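Local coordinates for protein similarities with probable monooxygenase (Photorhabdus luminescens, PDB 4HB9) that binds flavin-adenine dinucleotide and probably acts as a flavin-dependent monooxygenase of the aromatic-ring-hydroxylase type, at residues I187-L192 / R226-I231; L220-W225 / N242-V247. All blocks are in the same frame, centred on the assembly; numbering follows the deposited sequence.

Overall arrangement
Both contacts lie in the seven-stranded mixed sheet, on the same side of the chain's centre, with their centres about 9 Å apart. Strand 240-251 runs between strands 218-228 and 179-191, antiparallel to each. Interaction 2 pairs 220-225 directly with 242-247, whereas interaction 1 spans that middle strand and joins 187-192 to 226-231, the end of strand 218-228 and the loop after it. Along the chain the segments alternate: 187-192, 220-225, 226-231, 242-247. They meet through backbone atoms, A190 N lying 2.8 Å from I244 O, and through the F243 ring of interaction 2, packed against R191 N and A227 O. Together they join three neighbouring strands and a loop, and W225 reaches the flavin cofactor.

Interaction 1: residues I187-L192 / R226-I231; sequences IGRARL and RAPVNI
Two hydrogen bonds carry the polar part of this contact, and both end on one atom. R189 reaches across with its chain extended from CG to NE and presents the NH1/NH2 end of its guanidinium to the carbonyl of P228: NH1 stands 2.9 Å from P228 O, and NH2 is 3.0 Å from the same P228 O. The oxygen lies at the edge of the guanidinium, only 12° out of its plane, so the grip is end-on, not a stack. Both bonds are bent, with an N-H...O angle of 146° at NH1, as sharing one acceptor demands. NH2 approaches in the carbonyl plane, while NH1 sits above it. NE forms a salt bridge with D290, NH1 also bonds G42 O, and F243 adds a cation-pi contact, so the group's rotation is well fixed.

R191 makes an apolar contact, its guanidinium face packed on V229. Its CG is anti to the backbone N (chi1 -174°) and the chain runs out straight. V229 CG2 sits over the centre of that face, 3.6 Å from R191 CZ, and V229 CG1 comes within 3.4 Å of R191 NH1. Its salt bridge goes to D241.

A227 CB also borders the R189 guanidinium edge, 3.5 Å from R189 NH1. With CA atoms no closer than 7.6 Å, at R191 and V229, side chains bridge the segments instead of strand pairing: a bifurcated, end-on grip on the carbonyl of P228, last residue of strand 218-228, where the chain leaves the sheet near the FAD site, the R189 side chain about 9 Å from the cofactor.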
loop_
_atom_site.group_PDB
_atom_site.type_symbol
_atom_site.label_atom_id
_atom_site.label_comp_id
_atom_site.label_asym_id
_atom_site.label_seq_id
_atom_site.Cartn_x
_atom_site.Cartn_y
_atom_site.Cartn_z
ATOM N N ILE A 187 -0.885 14.873 -1.875
ATOM C CA ILE A 187 -1.125 14.033 -3.047
ATOM C C ILE A 187 -2.480 14.414 -3.647
ATOM O O ILE A 187 -3.487 14.467 -2.930
ATOM C CB ILE A 187 -1.176 12.550 -2.658
ATOM C CG1 ILE A 187 0.098 12.137 -1.903
ATOM C CG2 ILE A 187 -1.373 11.662 -3.897
ATOM C CD1 ILE A 187 0.105 10.699 -1.398
ATOM N N GLY A 188 -2.504 14.696 -4.944
ATOM C CA GLY A 188 -3.767 14.943 -5.647
ATOM C C GLY A 188 -3.850 14.151 -6.936
ATOM O O GLY A 188 -2.841 13.629 -7.422
ATOM N N ARG A 189 -5.058 14.058 -7.485
ATOM C CA ARG A 189 -5.266 13.402 -8.756
ATOM C C ARG A 189 -6.091 14.291 -9.646
ATOM O O ARG A 189 -6.950 15.036 -9.174
ATOM C CB ARG A 189 -5.974 12.053 -8.567
ATOM C CG ARG A 189 -7.403 12.159 -8.035
ATOM C CD ARG A 189 -8.089 10.814 -7.838
ATOM N NE ARG A 189 -9.552 10.990 -7.955
ATOM C CZ ARG A 189 -10.435 10.028 -8.234
ATOM N NH1 ARG A 189 -10.063 8.764 -8.347
ATOM N NH2 ARG A 189 -11.733 10.328 -8.400
ATOM N N ALA A 190 -5.860 14.168 -10.943
ATOM C CA ALA A 190 -6.655 14.884 -11.926
ATOM C C ALA A 190 -7.060 13.948 -13.043
ATOM O O ALA A 190 -6.205 13.326 -13.661
ATOM C CB ALA A 190 -5.855 16.043 -12.476
ATOM N N ARG A 191 -8.357 13.873 -13.319
ATOM C CA ARG A 191 -8.859 13.002 -14.385
ATOM C C ARG A 191 -8.349 13.433 -15.762
ATOM O O ARG A 191 -8.418 14.625 -16.127
ATOM C CB ARG A 191 -10.365 12.999 -14.366
ATOM C CG ARG A 191 -10.963 12.014 -15.337
ATOM C CD ARG A 191 -12.457 11.905 -15.143
ATOM N NE ARG A 191 -13.004 10.992 -16.127
ATOM C CZ ARG A 191 -14.296 10.892 -16.416
ATOM N NH1 ARG A 191 -15.190 11.651 -15.799
ATOM N NH2 ARG A 191 -14.698 10.030 -17.332
ATOM N N LEU A 192 -7.824 12.488 -16.527
ATOM C CA LEU A 192 -7.330 12.785 -17.872
ATOM C C LEU A 192 -8.476 12.760 -18.855
ATOM O O LEU A 192 -8.660 11.794 -19.604
ATOM C CB LEU A 192 -6.258 11.810 -18.332
ATOM C CG LEU A 192 -4.868 12.217 -17.885
ATOM C CD1 LEU A 192 -3.849 11.119 -18.167
ATOM C CD2 LEU A 192 -4.449 13.518 -18.571
ATOM N N ARG A 226 -4.734 4.355 -12.494
ATOM C CA ARG A 226 -6.072 3.954 -12.862
ATOM C C ARG A 226 -6.919 3.997 -11.597
ATOM O O ARG A 226 -6.513 3.497 -10.557
ATOM C CB ARG A 226 -6.022 2.598 -13.552
ATOM C CG ARG A 226 -5.514 2.832 -14.973
ATOM C CD ARG A 226 -5.552 1.638 -15.826
ATOM N NE ARG A 226 -6.893 1.126 -16.086
ATOM C CZ ARG A 226 -7.676 1.504 -17.093
ATOM N NH1 ARG A 226 -7.308 2.493 -17.906
ATOM N NH2 ARG A 226 -8.849 0.902 -17.266
ATOM N N ALA A 227 -8.053 4.669 -11.658
ATOM C CA ALA A 227 -8.854 4.913 -10.468
ATOM C C ALA A 227 -10.303 5.200 -10.826
ATOM O O ALA A 227 -10.594 5.579 -11.941
ATOM C CB ALA A 227 -8.261 6.075 -9.685
ATOM N N PRO A 228 -11.212 5.041 -9.874
ATOM C CA PRO A 228 -12.605 5.315 -10.156
ATOM C C PRO A 228 -12.939 6.820 -10.277
ATOM O O PRO A 228 -12.453 7.643 -9.515
ATOM C CB PRO A 228 -13.342 4.657 -8.999
ATOM C CG PRO A 228 -12.343 4.461 -7.919
ATOM C CD PRO A 228 -10.979 4.549 -8.505
ATOM N N VAL A 229 -13.774 7.145 -11.252
ATOM C CA VAL A 229 -14.238 8.511 -11.477
ATOM C C VAL A 229 -15.053 8.955 -10.266
ATOM O O VAL A 229 -14.826 10.022 -9.730
ATOM C CB VAL A 229 -15.095 8.611 -12.752
ATOM C CG1 VAL A 229 -15.755 9.989 -12.886
ATOM C CG2 VAL A 229 -14.248 8.308 -13.961
ATOM N N ASN A 230 -15.969 8.096 -9.819
ATOM C CA ASN A 230 -16.875 8.421 -8.718
ATOM C C ASN A 230 -16.659 7.422 -7.609
ATOM O O ASN A 230 -16.980 6.260 -7.777
ATOM C CB ASN A 230 -18.327 8.378 -9.204
ATOM C CG ASN A 230 -19.333 8.792 -8.128
ATOM O OD1 ASN A 230 -18.984 8.951 -6.958
ATOM N ND2 ASN A 230 -20.592 8.988 -8.536
ATOM N N ILE A 231 -16.117 7.860 -6.480
ATOM C CA ILE A 231 -15.818 6.924 -5.379
ATOM C C ILE A 231 -17.070 6.519 -4.574
ATOM O O ILE A 231 -16.968 5.708 -3.652
ATOM C CB ILE A 231 -14.732 7.468 -4.438
ATOM C CG1 ILE A 231 -15.179 8.761 -3.745
ATOM C CG2 ILE A 231 -13.441 7.698 -5.218
ATOM C CD1 ILE A 231 -14.216 9.236 -2.685
#

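Interaction 2: residues L220-W225 / N242-V247; sequences LFISMW and NFIVWV
W225 lays one face of its indole over V245, whose CG2 lies 3.7 Å from the centroid of the six-membered ring and 14° off the ring normal, the geometry of a CH-pi contact. The two side chains cross at about a right angle. V245 CG1 occupies the crowded position between the backbone N and the carbonyl carbon (chi1 47°), which sets CG2 anti to the backbone N and under W225 CZ2, at 3.6 Å. W225 also touches the bound FAD, so V245 backs a residue of the flavin pocket.

Six backbone hydrogen bonds, two for each of the pairs F221-V247, S223-V245 and W225-F243, hold the strands in antiparallel register. F221 N to V247 O, at 3.0 Å, is the straightest (171°). V245 N to S223 O, at 2.9 Å, differs: the donor stands above the carbonyl plane, off the lone pairs.

The other face carries the non-hydrogen-bonded pairs I222-W246 and M224-I244. I222 and I244, diagonal neighbours, lie side by side, with I222 CG2 3.6 Å from I244 CG2. The selenomethionine at 224 bends at chi3, bringing M224 CE to 3.5 Å from N242 CB. W246 turns away from the partner strand, and its NE1 is satisfied by S289 OG.

H46, which binds FAD, donates from NE2 to M224 O, a further tie to the cofactor site. The arrangement is an antiparallel beta hairpin within the mixed sheet: one face, with I222, I244 and W246, packs on helix 280-287, and the other carries W225 to FAD, consistent with the sheet of aromatic-hydroxylase-like flavoproteins.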
loop_
_atom_site.group_PDB
_atom_site.type_symbol
_atom_site.label_atom_id
_atom_site.label_comp_id
_atom_site.label_asym_id
_atom_site.label_seq_id
_atom_site.Cartn_x
_atom_site.Cartn_y
_atom_site.Cartn_z
ATOM N N LEU A 220 8.281 17.830 -6.648
ATOM C CA LEU A 220 6.965 17.437 -7.214
ATOM C C LEU A 220 7.132 16.225 -8.105
ATOM O O LEU A 220 7.919 16.236 -9.081
ATOM C CB LEU A 220 6.297 18.557 -7.986
ATOM C CG LEU A 220 4.846 18.294 -8.416
ATOM C CD1 LEU A 220 3.862 18.416 -7.243
ATOM C CD2 LEU A 220 4.438 19.299 -9.475
ATOM N N PHE A 221 6.434 15.152 -7.731
ATOM C CA PHE A 221 6.484 13.896 -8.457
ATOM C C PHE A 221 5.176 13.785 -9.242
ATOM O O PHE A 221 4.116 14.090 -8.700
ATOM C CB PHE A 221 6.693 12.715 -7.497
ATOM C CG PHE A 221 6.685 11.390 -8.184
ATOM C CD1 PHE A 221 7.706 11.052 -9.067
ATOM C CD2 PHE A 221 5.631 10.499 -8.017
ATOM C CE1 PHE A 221 7.683 9.849 -9.751
ATOM C CE2 PHE A 221 5.605 9.284 -8.693
ATOM C CZ PHE A 221 6.644 8.954 -9.549
ATOM N N ILE A 222 5.250 13.387 -10.509
ATOM C CA ILE A 222 4.057 13.247 -11.353
ATOM C C ILE A 222 4.002 11.855 -11.977
ATOM O O ILE A 222 4.966 11.411 -12.596
ATOM C CB ILE A 222 4.054 14.292 -12.482
ATOM C CG1 ILE A 222 4.070 15.703 -11.882
ATOM C CG2 ILE A 222 2.845 14.116 -13.400
ATOM C CD1 ILE A 222 4.291 16.812 -12.883
ATOM N N SER A 223 2.866 11.179 -11.866
ATOM C CA SER A 223 2.719 9.871 -12.498
ATOM C C SER A 223 1.281 9.650 -12.862
ATOM O O SER A 223 0.539 10.633 -13.022
ATOM C CB SER A 223 3.257 8.773 -11.573
ATOM O OG SER A 223 3.316 7.520 -12.253
HETATM N N MSE A 224 0.865 8.384 -12.991
HETATM C CA MSE A 224 -0.507 8.083 -13.380
HETATM C C MSE A 224 -1.096 6.962 -12.584
HETATM O O MSE A 224 -0.384 6.034 -12.183
HETATM C CB MSE A 224 -0.515 7.715 -14.868
HETATM C CG MSE A 224 -0.610 9.005 -15.693
HETATM SE SE MSE A 224 -0.803 8.635 -17.616
HETATM C CE MSE A 224 -2.509 7.684 -17.528
ATOM N N TRP A 225 -2.391 7.059 -12.328
ATOM C CA TRP A 225 -3.158 5.996 -11.706
ATOM C C TRP A 225 -4.337 5.608 -12.598
ATOM O O TRP A 225 -4.919 6.441 -13.281
ATOM C CB TRP A 225 -3.779 6.463 -10.413
ATOM C CG TRP A 225 -2.895 6.560 -9.208
ATOM C CD1 TRP A 225 -1.743 5.888 -8.952
ATOM C CD2 TRP A 225 -3.156 7.375 -8.052
ATOM N NE1 TRP A 225 -1.251 6.265 -7.708
ATOM C CE2 TRP A 225 -2.103 7.175 -7.148
ATOM C CE3 TRP A 225 -4.166 8.274 -7.716
ATOM C CZ2 TRP A 225 -2.044 7.841 -5.923
ATOM C CZ3 TRP A 225 -4.117 8.908 -6.484
ATOM C CH2 TRP A 225 -3.073 8.686 -5.615
ATOM N N ASN A 242 -8.091 6.998 -16.411
ATOM C CA ASN A 242 -6.740 7.462 -16.178
ATOM C C ASN A 242 -6.744 8.794 -15.437
ATOM O O ASN A 242 -7.510 9.718 -15.782
ATOM C CB ASN A 242 -5.996 7.632 -17.518
ATOM C CG ASN A 242 -5.989 6.367 -18.357
ATOM O OD1 ASN A 242 -6.545 6.332 -19.462
ATOM N ND2 ASN A 242 -5.362 5.334 -17.855
ATOM N N PHE A 243 -5.891 8.872 -14.413
ATOM C CA PHE A 243 -5.702 10.074 -13.636
ATOM C C PHE A 243 -4.221 10.396 -13.620
ATOM O O PHE A 243 -3.393 9.482 -13.450
ATOM C CB PHE A 243 -6.175 9.871 -12.188
ATOM C CG PHE A 243 -7.663 9.931 -12.031
ATOM C CD1 PHE A 243 -8.283 11.083 -11.576
ATOM C CD2 PHE A 243 -8.447 8.831 -12.344
ATOM C CE1 PHE A 243 -9.655 11.157 -11.451
ATOM C CE2 PHE A 243 -9.832 8.912 -12.259
ATOM C CZ PHE A 243 -10.428 10.069 -11.781
ATOM N N ILE A 244 -3.888 11.682 -13.756
ATOM C CA ILE A 244 -2.550 12.129 -13.399
ATOM C C ILE A 244 -2.530 12.233 -11.879
ATOM O O ILE A 244 -3.473 12.741 -11.259
ATOM C CB ILE A 244 -2.161 13.468 -14.070
ATOM C CG1 ILE A 244 -2.162 13.286 -15.580
ATOM C CG2 ILE A 244 -0.796 13.943 -13.579
ATOM C CD1 ILE A 244 -1.731 14.501 -16.379
ATOM N N VAL A 245 -1.484 11.705 -11.277
ATOM C CA VAL A 245 -1.299 11.856 -9.864
ATOM C C VAL A 245 -0.110 12.760 -9.674
ATOM O O VAL A 245 0.918 12.593 -10.336
ATOM C CB VAL A 245 -1.156 10.508 -9.099
ATOM C CG1 VAL A 245 -0.182 9.530 -9.744
ATOM C CG2 VAL A 245 -0.755 10.760 -7.644
ATOM N N TRP A 246 -0.247 13.718 -8.771
ATOM C CA TRP A 246 0.899 14.554 -8.361
ATOM C C TRP A 246 1.135 14.455 -6.864
ATOM O O TRP A 246 0.191 14.292 -6.059
ATOM C CB TRP A 246 0.729 16.000 -8.800
ATOM C CG TRP A 246 -0.524 16.672 -8.342
ATOM C CD1 TRP A 246 -1.700 16.755 -9.028
ATOM C CD2 TRP A 246 -0.754 17.323 -7.083
ATOM N NE1 TRP A 246 -2.635 17.423 -8.295
ATOM C CE2 TRP A 246 -2.092 17.789 -7.095
ATOM C CE3 TRP A 246 0.032 17.564 -5.961
ATOM C CZ2 TRP A 246 -2.642 18.489 -6.045
ATOM C CZ3 TRP A 246 -0.525 18.240 -4.901
ATOM C CH2 TRP A 246 -1.853 18.695 -4.943
ATOM N N VAL A 247 2.405 14.547 -6.486
ATOM C CA VAL A 247 2.776 14.454 -5.077
ATOM C C VAL A 247 3.737 15.575 -4.747
ATOM O O VAL A 247 4.827 15.627 -5.301
ATOM C CB VAL A 247 3.430 13.108 -4.733
ATOM C CG1 VAL A 247 3.649 13.029 -3.242
ATOM C CG2 VAL A 247 2.566 11.939 -5.204
#